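Local structure of putative capsid protein of prophage (Escherichia coli CFT073, 3BQW) at residues V39-T44 with Q310-P315; I161-P166 with A334-P339; P203-I208 with N286-G291; K316-D321 with Y328-S333. The protein is of unknown function but is probably a phage capsid protein, building the shell that encloses the genome of a prophage-derived virus. All coordinates share one frame; numbering follows the deposited sequence.

Contact 1 of 4, residues V39-T44 with Q310-P315; sequences VATFST and QNMFYP
Gln310 supplies the direct hydrogen bond of this contact. With CG anti to the backbone N (chi1 -172°) and the chain extended beyond, its side chain crosses that of Thr41 at about a right angle, Gln310 CG lying 3.5 Å from Thr41 OG1. The amide then reaches on to the backbone, where Gln310 NE2 donates to Thr41 O at 2.7 Å. Its N-H...O angle is 148°. The acceptor lies near the plane of the glutamine amide, yet the donor stands above the Thr41 carbonyl plane, 51° out of it, so this short bond is not aimed at a lone pair. The backbones also come nearest here, with Gln310 CA 5.0 Å from Ser43 CA.

Asn311 contributes its backbone: a water accepts from Asn311 N at 3.0 Å and probably donates to Phe42 O at 2.8 Å, bridging the segments where no direct bond joins them. Its side chain turns off to Ala308 O, to which ND2 is hydrogen-bonded.

Met312 ends the contact with apolar packing. Met312 CG rests 3.8 Å from Thr41 CG2, and the sulphur, Met312 SD, is 4.0 Å from Val39 CG1, the two side chains crossing near a right angle. Thr41 is therefore met on both branches, OG1 by Gln310 and CG2 by Met312.

This is surface packing of a loop against an edge of the mixed sheet. Strand 38-41 pairs in parallel with strand 292-295, whose Tyr295 touches both Val39 and Met312, while Phe313 and Pro315 lead the other segment onto helices 10-17 and 113-146.

Contact 2 of 4, residues I161-P166 with A334-P339; sequences IDWKIP and APQPVP
The indole of Trp163 is held between two aliphatic groups. Over the centre of its six-membered ring sits Pro339 CD, 3.6 Å from the centroid and 9° off the normal, a CH-pi contact; Ile161 CG2 lies on the opposite face, offset toward the rim. At the ring's edge, near its plane, is Gln336 NE2, with Trp163 CZ2 4.2 Å away. In a chain whose long helix 113-146 and mixed sheets are consistent with the HK97-like capsid fold, this proline-indole packing joins the four-stranded antiparallel sheet, through the end of strand 159-162, to the C-terminal end of strand 327-338 and Pro339 just beyond it. Trp163 also touches Ala143 of the long helix, so the ring lies buried where the three elements meet.

Ile161 adds a second point, meeting Gln336 tip to tip with CD1 3.7 Å from CD. Gln336 is bent at chi2 (55°), which brings NE2 back to donate to Pro337 O at 3.1 Å, in the carbonyl plane and on a lone pair. Asp162 OD1 accepts from Lys164 N, an Asx turn where strand 159-162 ends. Although no direct hydrogen bond spans the segments, one water does: it accepts from Trp163 NE1 at 2.8 Å and donates to Pro337 O at 2.8 Å.

Contact 3 of 4, residues P203-I208 with N286-G291; sequences PANVMI and NTNNKG
From CB outward, the side chain of Asn205 carries most of the contact. Its chi1 of 76° sets CG in the crowded position between the backbone N and the carbonyl carbon, with the amide directed at Thr287: Asn205 CG comes within 3.7 Å of Thr287 OG1. At the tip the two polar atoms serve the same residue. Asn205 OD1 accepts from Thr287 N at 2.9 Å with an angle of 163° at the hydrogen, the donor lying in the carbonyl plane on a lone pair. Asn205 ND2 donates to Thr287 OG1 at 3.1 Å, near the plane of the amide. Backbone and hydroxyl of one threonine are thus read by one amide, and the pair of bonds fixes its rotation and which end is oxygen.

Asn286 adds a third bond, again given by the 286-291 segment. With CG anti to its backbone N, its ND2 donates to Pro203 O at 2.8 Å along an almost straight line (178°), in its own amide plane but above the plane of the proline carbonyl. Meanwhile Asn286 OD1 accepts from Asn288 N at 3.0 Å. Beside these polar links Val206 CG1 packs on Thr287 CG2 at 3.9 Å, and Val206 reaches Phe35 of helix 30-35.

The partners lie at the ends of two neighbouring antiparallel strands, 206-209 and 281-285, where Asn205 and Val206 both face Gly285. The arrangement is a classic beta bulge followed by a type I turn from Asn286 to Asn289, an Asx turn at Asn286 overlapping its start and asparagine side-chain bonds continuing the link past the backbone pairing at Gly285.

Contact 4 of 4, residues K316-D321 with Y328-S333; sequences KNWIED and YVQTHS
Tyr328, Trp318 and Lys316 have the most surface buried here, and all three project from the same face of a beta hairpin, strands 314-319 and 327-338. Trp318 and Tyr328 form a hydrogen-bonded antiparallel pair. Tyr328 N donates to Trp318 O at 2.8 Å, nearly along the C=O axis, and Trp318 N returns a bond of 3.0 Å to Tyr328 O.

Trp318 holds CG in the crowded position between its backbone N and carbonyl carbon (chi1 75°), and its indole leans across the neighbouring strand. Tyr328 CB then sits over its face, 3.6 Å from the centroid of the six-membered ring, a CH-pi contact. The phenol ring itself is slid well aside: the ring planes are 28° apart but overlap little, with centroids 5.3 Å apart. At the indole's edge Gln330 CB approaches Trp318 CZ3 to 3.6 Å, while Glu320 OE1 comes to the rim of the phenol.

Lys316 pairs with Gln330 through two further backbone bonds, its N giving the shorter, 2.7 Å to Gln330 O. The two side chains run alongside each other, and Lys316 CD meets His332 CE1 at 3.5 Å before the chain bends at chi3 and chi4 to bring NZ to a salt bridge with Asp300. Gln330 NE2 is likewise bonded beyond the hairpin, to Lys88 O.

The work is divided: four backbone hydrogen bonds set the register, and the aromatic and aliphatic carbons pack over one face. Lys90, in a cation-pi contact with Tyr328, and the carboxylate of Glu320 place opposite charges around the phenol and would be expected to polarise it.

From the N terminus, strand 38-41 first enters contact 1, whose partner arrives only at 310-315, so this contact closes a loop of 265 residues. Contact 2 opens within it at 161-166 and ends at 334-339, past the close of contact 1: the two loops cross. Contact 3, 203-208 with 286-291, lies wholly inside both, and ties the seven-stranded sheet to the segment leading back toward strand 292-295. The short hairpin of contact 4 follows contact 1 and sits within contact 2. Contacts 1 and 4 meet directly, Met312 and Tyr314 with Ser333 and His332, whereas contacts 3 and 4 lie on opposite sides of the chain's centre, their centres about 39 Å apart.

Contact 1 of 4, residues V39-T44 with Q310-P315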
loop_
_atom_site.group_PDB
_atom_site.type_symbol
_atom_site.label_atom_id
_atom_site.label_comp_id
_atom_site.label_asym_id
_atom_site.label_seq_id
_atom_site.Cartn_x
_atom_site.Cartn_y
_atom_site.Cartn_z
ATOM N N VAL A 39 3.547 -12.449 0.013
ATOM C CA VAL A 39 4.667 -11.998 0.802
ATOM C C VAL A 39 5.849 -12.913 0.559
ATOM O O VAL A 39 5.693 -14.137 0.335
ATOM C CB VAL A 39 4.327 -11.934 2.324
ATOM C CG1 VAL A 39 5.620 -11.814 3.191
ATOM C CG2 VAL A 39 3.339 -10.779 2.607
ATOM N N ALA A 40 7.026 -12.299 0.537
ATOM C CA ALA A 40 8.263 -13.027 0.568
ATOM C C ALA A 40 9.198 -12.261 1.489
ATOM O O ALA A 40 9.382 -11.050 1.328
ATOM C CB ALA A 40 8.865 -13.196 -0.850
ATOM N N THR A 41 9.773 -12.967 2.464
ATOM C CA THR A 41 10.750 -12.376 3.367
ATOM C C THR A 41 12.121 -12.922 3.000
ATOM O O THR A 41 12.286 -14.135 2.818
ATOM C CB THR A 41 10.421 -12.661 4.846
ATOM O OG1 THR A 41 10.274 -14.062 5.060
ATOM C CG2 THR A 41 9.130 -11.952 5.269
ATOM N N PHE A 42 13.102 -12.030 2.876
ATOM C CA PHE A 42 14.441 -12.418 2.491
ATOM C C PHE A 42 15.378 -12.432 3.697
ATOM O O PHE A 42 15.179 -11.684 4.654
ATOM C CB PHE A 42 14.961 -11.495 1.363
ATOM C CG PHE A 42 14.233 -11.685 0.065
ATOM C CD1 PHE A 42 14.796 -12.424 -0.956
ATOM C CD2 PHE A 42 12.950 -11.190 -0.105
ATOM C CE1 PHE A 42 14.104 -12.636 -2.145
ATOM C CE2 PHE A 42 12.245 -11.408 -1.278
ATOM C CZ PHE A 42 12.825 -12.130 -2.300
ATOM N N SER A 43 16.386 -13.310 3.642
ATOM C CA SER A 43 17.436 -13.383 4.663
ATOM C C SER A 43 18.641 -12.552 4.257
ATOM O O SER A 43 19.638 -12.467 4.978
ATOM C CB SER A 43 17.861 -14.837 4.859
ATOM O OG SER A 43 18.115 -15.413 3.573
ATOM N N THR A 44 18.562 -11.973 3.073
ATOM C CA THR A 44 19.519 -10.955 2.639
ATOM C C THR A 44 18.891 -9.552 2.777
ATOM O O THR A 44 17.660 -9.376 2.756
ATOM C CB THR A 44 19.963 -11.216 1.210
ATOM O OG1 THR A 44 18.807 -11.375 0.379
ATOM C CG2 THR A 44 20.807 -12.503 1.134
ATOM N N GLN A 310 14.908 -12.465 9.306
ATOM C CA GLN A 310 13.969 -12.811 8.268
ATOM C C GLN A 310 12.588 -12.570 8.806
ATOM O O GLN A 310 12.006 -13.434 9.435
ATOM C CB GLN A 310 14.166 -14.252 7.806
ATOM C CG GLN A 310 13.345 -14.608 6.592
ATOM C CD GLN A 310 13.918 -15.759 5.774
ATOM O OE1 GLN A 310 14.428 -16.738 6.314
ATOM N NE2 GLN A 310 13.813 -15.646 4.446
ATOM N N ASN A 311 12.063 -11.374 8.532
ATOM C CA ASN A 311 10.841 -10.867 9.156
ATOM C C ASN A 311 10.240 -9.706 8.377
ATOM O O ASN A 311 10.979 -8.848 7.899
ATOM C CB ASN A 311 11.178 -10.356 10.571
ATOM C CG ASN A 311 10.834 -11.356 11.662
ATOM O OD1 ASN A 311 9.726 -11.891 11.692
ATOM N ND2 ASN A 311 11.781 -11.605 12.564
ATOM N N MET A 312 8.908 -9.666 8.277
ATOM C CA MET A 312 8.207 -8.493 7.754
ATOM C C MET A 312 8.482 -7.300 8.673
ATOM O O MET A 312 8.892 -6.225 8.228
ATOM C CB MET A 312 6.705 -8.734 7.656
ATOM C CG MET A 312 6.266 -9.894 6.726
ATOM S SD MET A 312 4.468 -9.964 6.552
ATOM C CE MET A 312 4.022 -10.407 8.210
ATOM N N PHE A 313 8.293 -7.538 9.968
ATOM C CA PHE A 313 8.380 -6.516 11.017
ATOM C C PHE A 313 9.238 -7.009 12.148
ATOM O O PHE A 313 9.241 -8.199 12.463
ATOM C CB PHE A 313 6.988 -6.196 11.592
ATOM C CG PHE A 313 5.951 -5.952 10.541
ATOM C CD1 PHE A 313 6.080 -4.876 9.663
ATOM C CD2 PHE A 313 4.848 -6.791 10.429
ATOM C CE1 PHE A 313 5.127 -4.644 8.667
ATOM C CE2 PHE A 313 3.890 -6.577 9.446
ATOM C CZ PHE A 313 4.025 -5.507 8.558
ATOM N N TYR A 314 9.937 -6.081 12.779
ATOM C CA TYR A 314 10.720 -6.375 13.959
ATOM C C TYR A 314 10.564 -5.219 14.953
ATOM O O TYR A 314 11.168 -4.164 14.783
ATOM C CB TYR A 314 12.181 -6.590 13.598
ATOM C CG TYR A 314 12.991 -7.095 14.731
ATOM C CD1 TYR A 314 13.109 -8.466 14.966
ATOM C CD2 TYR A 314 13.654 -6.211 15.585
ATOM C CE1 TYR A 314 13.850 -8.930 16.042
ATOM C CE2 TYR A 314 14.399 -6.667 16.624
ATOM C CZ TYR A 314 14.493 -8.021 16.852
ATOM O OH TYR A 314 15.247 -8.468 17.898
ATOM N N PRO A 315 9.726 -5.425 15.977
ATOM C CA PRO A 315 9.451 -4.434 16.997
ATOM C C PRO A 315 10.449 -4.477 18.144
ATOM O O PRO A 315 10.964 -5.544 18.493
ATOM C CB PRO A 315 8.043 -4.809 17.447
ATOM C CG PRO A 315 8.034 -6.302 17.365
ATOM C CD PRO A 315 8.925 -6.644 16.183
HETATM O O HOH W 1 12.917 -10.501 5.813
#

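Contact 2 of 4, residues I161-P166 with A334-P339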
loop_
_atom_site.group_PDB
_atom_site.type_symbol
_atom_site.label_atom_id
_atom_site.label_comp_id
_atom_site.label_asym_id
_atom_site.label_seq_id
_atom_site.Cartn_x
_atom_site.Cartn_y
_atom_site.Cartn_z
ATOM N N ILE A 161 13.137 2.831 -9.153
ATOM C CA ILE A 161 12.801 1.546 -9.746
ATOM C C ILE A 161 11.787 1.819 -10.842
ATOM O O ILE A 161 10.786 2.523 -10.617
ATOM C CB ILE A 161 12.124 0.570 -8.741
ATOM C CG1 ILE A 161 13.092 0.155 -7.651
ATOM C CG2 ILE A 161 11.615 -0.678 -9.461
ATOM C CD1 ILE A 161 12.380 -0.527 -6.439
ATOM N N ASP A 162 12.034 1.243 -12.006
ATOM C CA ASP A 162 11.134 1.361 -13.131
ATOM C C ASP A 162 10.781 -0.038 -13.645
ATOM O O ASP A 162 11.640 -0.780 -14.131
ATOM C CB ASP A 162 11.781 2.204 -14.225
ATOM C CG ASP A 162 10.854 2.505 -15.372
ATOM O OD1 ASP A 162 9.645 2.169 -15.300
ATOM O OD2 ASP A 162 11.339 3.101 -16.367
ATOM N N TRP A 163 9.510 -0.384 -13.492
ATOM C CA TRP A 163 8.957 -1.661 -13.970
ATOM C C TRP A 163 8.623 -1.613 -15.464
ATOM O O TRP A 163 8.227 -2.621 -16.032
ATOM C CB TRP A 163 7.711 -2.010 -13.184
ATOM C CG TRP A 163 7.949 -2.089 -11.673
ATOM C CD1 TRP A 163 7.514 -1.201 -10.720
ATOM C CD2 TRP A 163 8.710 -3.090 -10.977
ATOM N NE1 TRP A 163 7.945 -1.608 -9.471
ATOM C CE2 TRP A 163 8.668 -2.763 -9.595
ATOM C CE3 TRP A 163 9.421 -4.233 -11.384
ATOM C CZ2 TRP A 163 9.298 -3.535 -8.623
ATOM C CZ3 TRP A 163 10.048 -5.004 -10.416
ATOM C CH2 TRP A 163 9.985 -4.649 -9.044
ATOM N N LYS A 164 8.796 -0.434 -16.070
ATOM C CA LYS A 164 8.672 -0.197 -17.513
ATOM C C LYS A 164 7.260 -0.541 -17.978
ATOM O O LYS A 164 7.064 -1.438 -18.797
ATOM C CB LYS A 164 9.730 -0.975 -18.337
ATOM C CG LYS A 164 11.222 -0.673 -18.024
ATOM C CD LYS A 164 11.909 0.306 -18.977
ATOM C CE LYS A 164 13.448 0.090 -19.059
ATOM N NZ LYS A 164 14.217 1.333 -19.465
ATOM N N ILE A 165 6.269 0.164 -17.450
ATOM C CA ILE A 165 4.909 -0.044 -17.926
ATOM C C ILE A 165 4.842 0.547 -19.357
ATOM O O ILE A 165 5.420 1.602 -19.617
ATOM C CB ILE A 165 3.855 0.543 -16.939
ATOM C CG1 ILE A 165 2.498 -0.147 -17.163
ATOM C CG2 ILE A 165 3.757 2.067 -17.046
ATOM C CD1 ILE A 165 1.365 0.378 -16.288
ATOM N N PRO A 166 4.214 -0.152 -20.305
ATOM C CA PRO A 166 4.093 0.481 -21.622
ATOM C C PRO A 166 3.404 1.850 -21.549
ATOM O O PRO A 166 2.494 2.036 -20.754
ATOM C CB PRO A 166 3.267 -0.539 -22.430
ATOM C CG PRO A 166 3.555 -1.838 -21.755
ATOM C CD PRO A 166 3.605 -1.491 -20.297
ATOM N N ALA A 334 11.456 -3.511 5.832
ATOM C CA ALA A 334 12.077 -3.145 4.543
ATOM C C ALA A 334 11.263 -3.715 3.389
ATOM O O ALA A 334 11.743 -4.552 2.653
ATOM C CB ALA A 334 13.552 -3.638 4.483
ATOM N N PRO A 335 10.024 -3.244 3.229
ATOM C CA PRO A 335 9.104 -3.712 2.197
ATOM C C PRO A 335 9.283 -3.054 0.837
ATOM O O PRO A 335 9.638 -1.868 0.744
ATOM C CB PRO A 335 7.740 -3.331 2.764
ATOM C CG PRO A 335 8.009 -2.057 3.512
ATOM C CD PRO A 335 9.395 -2.203 4.077
ATOM N N GLN A 336 9.010 -3.839 -0.207
ATOM C CA GLN A 336 8.969 -3.363 -1.585
ATOM C C GLN A 336 7.940 -4.185 -2.368
ATOM O O GLN A 336 8.085 -5.405 -2.462
ATOM C CB GLN A 336 10.333 -3.566 -2.247
ATOM C CG GLN A 336 10.394 -3.143 -3.722
ATOM C CD GLN A 336 9.963 -1.705 -3.941
ATOM O OE1 GLN A 336 10.439 -0.803 -3.245
ATOM N NE2 GLN A 336 9.063 -1.479 -4.911
ATOM N N PRO A 337 6.874 -3.537 -2.879
ATOM C CA PRO A 337 5.940 -4.217 -3.773
ATOM C C PRO A 337 6.598 -4.658 -5.092
ATOM O O PRO A 337 7.400 -3.931 -5.671
ATOM C CB PRO A 337 4.839 -3.178 -4.025
ATOM C CG PRO A 337 5.065 -2.118 -3.075
ATOM C CD PRO A 337 6.438 -2.172 -2.560
ATOM N N VAL A 338 6.290 -5.880 -5.504
ATOM C CA VAL A 338 6.787 -6.426 -6.746
ATOM C C VAL A 338 5.575 -6.943 -7.515
ATOM O O VAL A 338 4.884 -7.829 -7.018
ATOM C CB VAL A 338 7.788 -7.579 -6.514
ATOM C CG1 VAL A 338 8.261 -8.123 -7.846
ATOM C CG2 VAL A 338 8.978 -7.089 -5.662
ATOM N N PRO A 339 5.329 -6.399 -8.712
ATOM C CA PRO A 339 4.122 -6.784 -9.441
ATOM C C PRO A 339 4.286 -8.118 -10.110
ATOM O O PRO A 339 5.411 -8.567 -10.320
ATOM C CB PRO A 339 3.970 -5.676 -10.482
ATOM C CG PRO A 339 5.378 -5.278 -10.799
ATOM C CD PRO A 339 6.122 -5.394 -9.462
HETATM O O HOH W 2 6.698 -1.521 -6.943
#

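Contact 3 of 4, residues P203-I208 with N286-G291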
loop_
_atom_site.group_PDB
_atom_site.type_symbol
_atom_site.label_atom_id
_atom_site.label_comp_id
_atom_site.label_asym_id
_atom_site.label_seq_id
_atom_site.Cartn_x
_atom_site.Cartn_y
_atom_site.Cartn_z
ATOM N N PRO A 203 -8.311 -9.285 -20.212
ATOM C CA PRO A 203 -9.513 -8.708 -19.645
ATOM C C PRO A 203 -9.254 -7.940 -18.355
ATOM O O PRO A 203 -8.448 -8.355 -17.534
ATOM C CB PRO A 203 -10.398 -9.927 -19.359
ATOM C CG PRO A 203 -9.756 -11.076 -19.994
ATOM C CD PRO A 203 -8.333 -10.754 -20.189
ATOM N N ALA A 204 -9.954 -6.834 -18.182
ATOM C CA ALA A 204 -9.989 -6.153 -16.904
ATOM C C ALA A 204 -11.259 -6.572 -16.194
ATOM O O ALA A 204 -12.342 -6.576 -16.788
ATOM C CB ALA A 204 -9.954 -4.637 -17.106
ATOM N N ASN A 205 -11.132 -6.916 -14.910
ATOM C CA ASN A 205 -12.285 -7.294 -14.099
ATOM C C ASN A 205 -12.494 -6.383 -12.880
ATOM O O ASN A 205 -13.385 -6.608 -12.075
ATOM C CB ASN A 205 -12.225 -8.798 -13.732
ATOM C CG ASN A 205 -11.219 -9.120 -12.638
ATOM O OD1 ASN A 205 -10.391 -8.296 -12.271
ATOM N ND2 ASN A 205 -11.287 -10.353 -12.116
ATOM N N VAL A 206 -11.682 -5.347 -12.765
ATOM C CA VAL A 206 -11.829 -4.354 -11.705
ATOM C C VAL A 206 -11.505 -2.946 -12.220
ATOM O O VAL A 206 -10.565 -2.755 -12.984
ATOM C CB VAL A 206 -10.999 -4.737 -10.436
ATOM C CG1 VAL A 206 -9.477 -4.714 -10.702
ATOM C CG2 VAL A 206 -11.415 -3.864 -9.245
ATOM N N MET A 207 -12.359 -1.980 -11.867
ATOM C CA MET A 207 -12.103 -0.562 -12.125
ATOM C C MET A 207 -12.083 0.184 -10.781
ATOM O O MET A 207 -13.104 0.263 -10.116
ATOM C CB MET A 207 -13.121 0.051 -13.098
ATOM C CG MET A 207 -12.761 1.483 -13.571
ATOM S SD MET A 207 -13.737 2.241 -14.910
ATOM C CE MET A 207 -15.397 2.064 -14.353
ATOM N N ILE A 208 -10.896 0.666 -10.391
ATOM C CA ILE A 208 -10.688 1.468 -9.192
ATOM C C ILE A 208 -10.579 2.953 -9.562
ATOM O O ILE A 208 -9.774 3.330 -10.415
ATOM C CB ILE A 208 -9.435 1.027 -8.429
ATOM C CG1 ILE A 208 -9.477 -0.494 -8.185
ATOM C CG2 ILE A 208 -9.356 1.771 -7.099
ATOM C CD1 ILE A 208 -8.165 -1.157 -8.214
ATOM N N ASN A 286 -6.783 -6.572 -13.267
ATOM C CA ASN A 286 -7.328 -7.936 -13.147
ATOM C C ASN A 286 -6.899 -8.462 -11.779
ATOM O O ASN A 286 -5.713 -8.520 -11.471
ATOM C CB ASN A 286 -6.850 -8.836 -14.304
ATOM C CG ASN A 286 -7.651 -10.149 -14.415
ATOM O OD1 ASN A 286 -7.611 -10.991 -13.522
ATOM N ND2 ASN A 286 -8.396 -10.306 -15.504
ATOM N N THR A 287 -7.873 -8.820 -10.955
ATOM C CA THR A 287 -7.610 -9.308 -9.613
ATOM C C THR A 287 -6.862 -10.662 -9.555
ATOM O O THR A 287 -6.445 -11.075 -8.499
ATOM C CB THR A 287 -8.926 -9.421 -8.804
ATOM O OG1 THR A 287 -9.812 -10.369 -9.432
ATOM C CG2 THR A 287 -9.597 -8.052 -8.670
ATOM N N ASN A 288 -6.728 -11.348 -10.682
ATOM C CA ASN A 288 -5.857 -12.522 -10.784
ATOM C C ASN A 288 -4.366 -12.169 -10.951
ATOM O O ASN A 288 -3.523 -13.048 -10.874
ATOM C CB ASN A 288 -6.293 -13.389 -11.969
ATOM C CG ASN A 288 -7.742 -13.829 -11.869
ATOM O OD1 ASN A 288 -8.605 -13.384 -12.652
ATOM N ND2 ASN A 288 -8.025 -14.722 -10.911
ATOM N N ASN A 289 -4.056 -10.898 -11.224
ATOM C CA ASN A 289 -2.678 -10.438 -11.505
ATOM C C ASN A 289 -2.015 -10.064 -10.162
ATOM O O ASN A 289 -1.891 -8.880 -9.786
ATOM C CB ASN A 289 -2.724 -9.252 -12.484
ATOM C CG ASN A 289 -1.345 -8.793 -12.961
ATOM O OD1 ASN A 289 -0.404 -9.583 -13.091
ATOM N ND2 ASN A 289 -1.232 -7.509 -13.246
ATOM N N LYS A 290 -1.655 -11.088 -9.408
ATOM C CA LYS A 290 -1.210 -10.883 -8.017
ATOM C C LYS A 290 0.271 -11.070 -7.888
ATOM O O LYS A 290 0.766 -12.146 -8.133
ATOM C CB LYS A 290 -1.861 -11.871 -7.049
ATOM C CG LYS A 290 -3.374 -11.841 -7.006
ATOM C CD LYS A 290 -3.820 -13.228 -6.642
ATOM C CE LYS A 290 -5.255 -13.290 -6.290
ATOM N NZ LYS A 290 -5.747 -14.679 -6.495
ATOM N N GLY A 291 0.950 -10.012 -7.476
ATOM C CA GLY A 291 2.357 -10.052 -7.118
ATOM C C GLY A 291 2.512 -10.081 -5.618
ATOM O O GLY A 291 1.724 -10.700 -4.910
#

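Contact 4 of 4, residues K316-D321 with Y328-S333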
loop_
_atom_site.group_PDB
_atom_site.type_symbol
_atom_site.label_atom_id
_atom_site.label_comp_id
_atom_site.label_asym_id
_atom_site.label_seq_id
_atom_site.Cartn_x
_atom_site.Cartn_y
_atom_site.Cartn_z
ATOM N N LYS A 316 10.763 -3.305 18.686
ATOM C CA LYS A 316 11.709 -3.175 19.791
ATOM C C LYS A 316 11.112 -2.222 20.783
ATOM O O LYS A 316 10.516 -1.237 20.386
ATOM C CB LYS A 316 13.042 -2.564 19.329
ATOM C CG LYS A 316 13.800 -3.335 18.267
ATOM C CD LYS A 316 15.050 -2.557 17.772
ATOM C CE LYS A 316 16.196 -2.505 18.812
ATOM N NZ LYS A 316 16.659 -3.857 19.251
ATOM N N ASN A 317 11.288 -2.505 22.068
ATOM C CA ASN A 317 10.928 -1.562 23.135
ATOM C C ASN A 317 12.173 -1.370 24.012
ATOM O O ASN A 317 12.840 -2.343 24.342
ATOM C CB ASN A 317 9.737 -2.102 23.938
ATOM C CG ASN A 317 9.370 -1.229 25.170
ATOM O OD1 ASN A 317 9.198 -0.002 25.088
ATOM N ND2 ASN A 317 9.202 -1.882 26.294
ATOM N N TRP A 318 12.515 -0.128 24.353
ATOM C CA TRP A 318 13.671 0.112 25.227
ATOM C C TRP A 318 13.501 1.404 25.999
ATOM O O TRP A 318 12.733 2.264 25.602
ATOM C CB TRP A 318 15.017 0.091 24.452
ATOM C CG TRP A 318 15.282 1.321 23.620
ATOM C CD1 TRP A 318 16.007 2.422 23.982
ATOM C CD2 TRP A 318 14.808 1.575 22.293
ATOM N NE1 TRP A 318 16.005 3.351 22.965
ATOM C CE2 TRP A 318 15.287 2.852 21.911
ATOM C CE3 TRP A 318 14.027 0.846 21.385
ATOM C CZ2 TRP A 318 15.003 3.415 20.673
ATOM C CZ3 TRP A 318 13.741 1.416 20.146
ATOM C CH2 TRP A 318 14.230 2.685 19.803
ATOM N N ILE A 319 14.205 1.481 27.131
ATOM C CA ILE A 319 14.210 2.632 28.039
ATOM C C ILE A 319 15.643 3.133 28.102
ATOM O O ILE A 319 16.554 2.371 28.411
ATOM C CB ILE A 319 13.774 2.256 29.472
ATOM C CG1 ILE A 319 12.356 1.672 29.490
ATOM C CG2 ILE A 319 13.859 3.469 30.392
ATOM C CD1 ILE A 319 12.117 0.720 30.662
ATOM N N GLU A 320 15.833 4.408 27.789
ATOM C CA GLU A 320 17.147 5.027 27.788
ATOM C C GLU A 320 17.377 5.686 29.123
ATOM O O GLU A 320 16.420 6.122 29.769
ATOM C CB GLU A 320 17.212 6.100 26.713
ATOM C CG GLU A 320 17.038 5.584 25.316
ATOM C CD GLU A 320 17.552 6.570 24.295
ATOM O OE1 GLU A 320 17.310 7.785 24.477
ATOM O OE2 GLU A 320 18.205 6.137 23.321
ATOM N N ASP A 321 18.635 5.771 29.546
ATOM C CA ASP A 321 18.959 6.466 30.795
ATOM C C ASP A 321 19.198 7.944 30.544
ATOM O O ASP A 321 19.748 8.331 29.514
ATOM C CB ASP A 321 20.154 5.825 31.481
ATOM C CG ASP A 321 19.800 4.494 32.125
ATOM O OD1 ASP A 321 18.619 4.319 32.535
ATOM O OD2 ASP A 321 20.704 3.630 32.218
ATOM N N TYR A 328 11.011 4.112 24.397
ATOM C CA TYR A 328 10.637 4.097 22.976
ATOM C C TYR A 328 10.113 2.729 22.593
ATOM O O TYR A 328 10.470 1.727 23.208
ATOM C CB TYR A 328 11.835 4.375 22.073
ATOM C CG TYR A 328 12.434 5.728 22.255
ATOM C CD1 TYR A 328 11.914 6.821 21.579
ATOM C CD2 TYR A 328 13.509 5.929 23.119
ATOM C CE1 TYR A 328 12.442 8.083 21.738
ATOM C CE2 TYR A 328 14.044 7.186 23.293
ATOM C CZ TYR A 328 13.498 8.260 22.585
ATOM O OH TYR A 328 14.008 9.527 22.732
ATOM N N VAL A 329 9.246 2.723 21.584
ATOM C CA VAL A 329 8.922 1.527 20.816
ATOM C C VAL A 329 9.231 1.876 19.355
ATOM O O VAL A 329 9.076 3.022 18.909
ATOM C CB VAL A 329 7.452 1.009 21.026
ATOM C CG1 VAL A 329 6.426 1.933 20.424
ATOM C CG2 VAL A 329 7.282 -0.356 20.420
ATOM N N GLN A 330 9.717 0.888 18.626
ATOM C CA GLN A 330 10.132 1.077 17.249
ATOM C C GLN A 330 9.929 -0.213 16.475
ATOM O O GLN A 330 10.160 -1.306 17.001
ATOM C CB GLN A 330 11.607 1.458 17.239
ATOM C CG GLN A 330 12.215 1.656 15.890
ATOM C CD GLN A 330 13.675 1.959 15.991
ATOM O OE1 GLN A 330 14.432 1.150 16.507
ATOM N NE2 GLN A 330 14.084 3.142 15.527
ATOM N N THR A 331 9.529 -0.093 15.220
ATOM C CA THR A 331 9.301 -1.240 14.356
ATOM C C THR A 331 10.117 -1.113 13.051
ATOM O O THR A 331 9.930 -0.171 12.266
ATOM C CB THR A 331 7.802 -1.388 14.025
ATOM O OG1 THR A 331 7.047 -1.339 15.245
ATOM C CG2 THR A 331 7.530 -2.715 13.295
ATOM N N HIS A 332 11.015 -2.077 12.848
ATOM C CA HIS A 332 11.815 -2.210 11.635
ATOM C C HIS A 332 11.066 -2.966 10.547
ATOM O O HIS A 332 10.393 -3.951 10.815
ATOM C CB HIS A 332 13.114 -2.965 11.944
ATOM C CG HIS A 332 14.074 -2.191 12.787
ATOM N ND1 HIS A 332 13.770 -1.766 14.059
ATOM C CD2 HIS A 332 15.326 -1.752 12.535
ATOM C CE1 HIS A 332 14.800 -1.111 14.561
ATOM N NE2 HIS A 332 15.751 -1.072 13.647
ATOM N N SER A 333 11.201 -2.493 9.313
ATOM C CA SER A 333 10.648 -3.165 8.115
ATOM C C SER A 333 11.313 -2.639 6.831
ATOM O O SER A 333 11.657 -1.462 6.749
ATOM C CB SER A 333 9.135 -2.936 8.019
ATOM O OG SER A 333 8.533 -3.836 7.109
#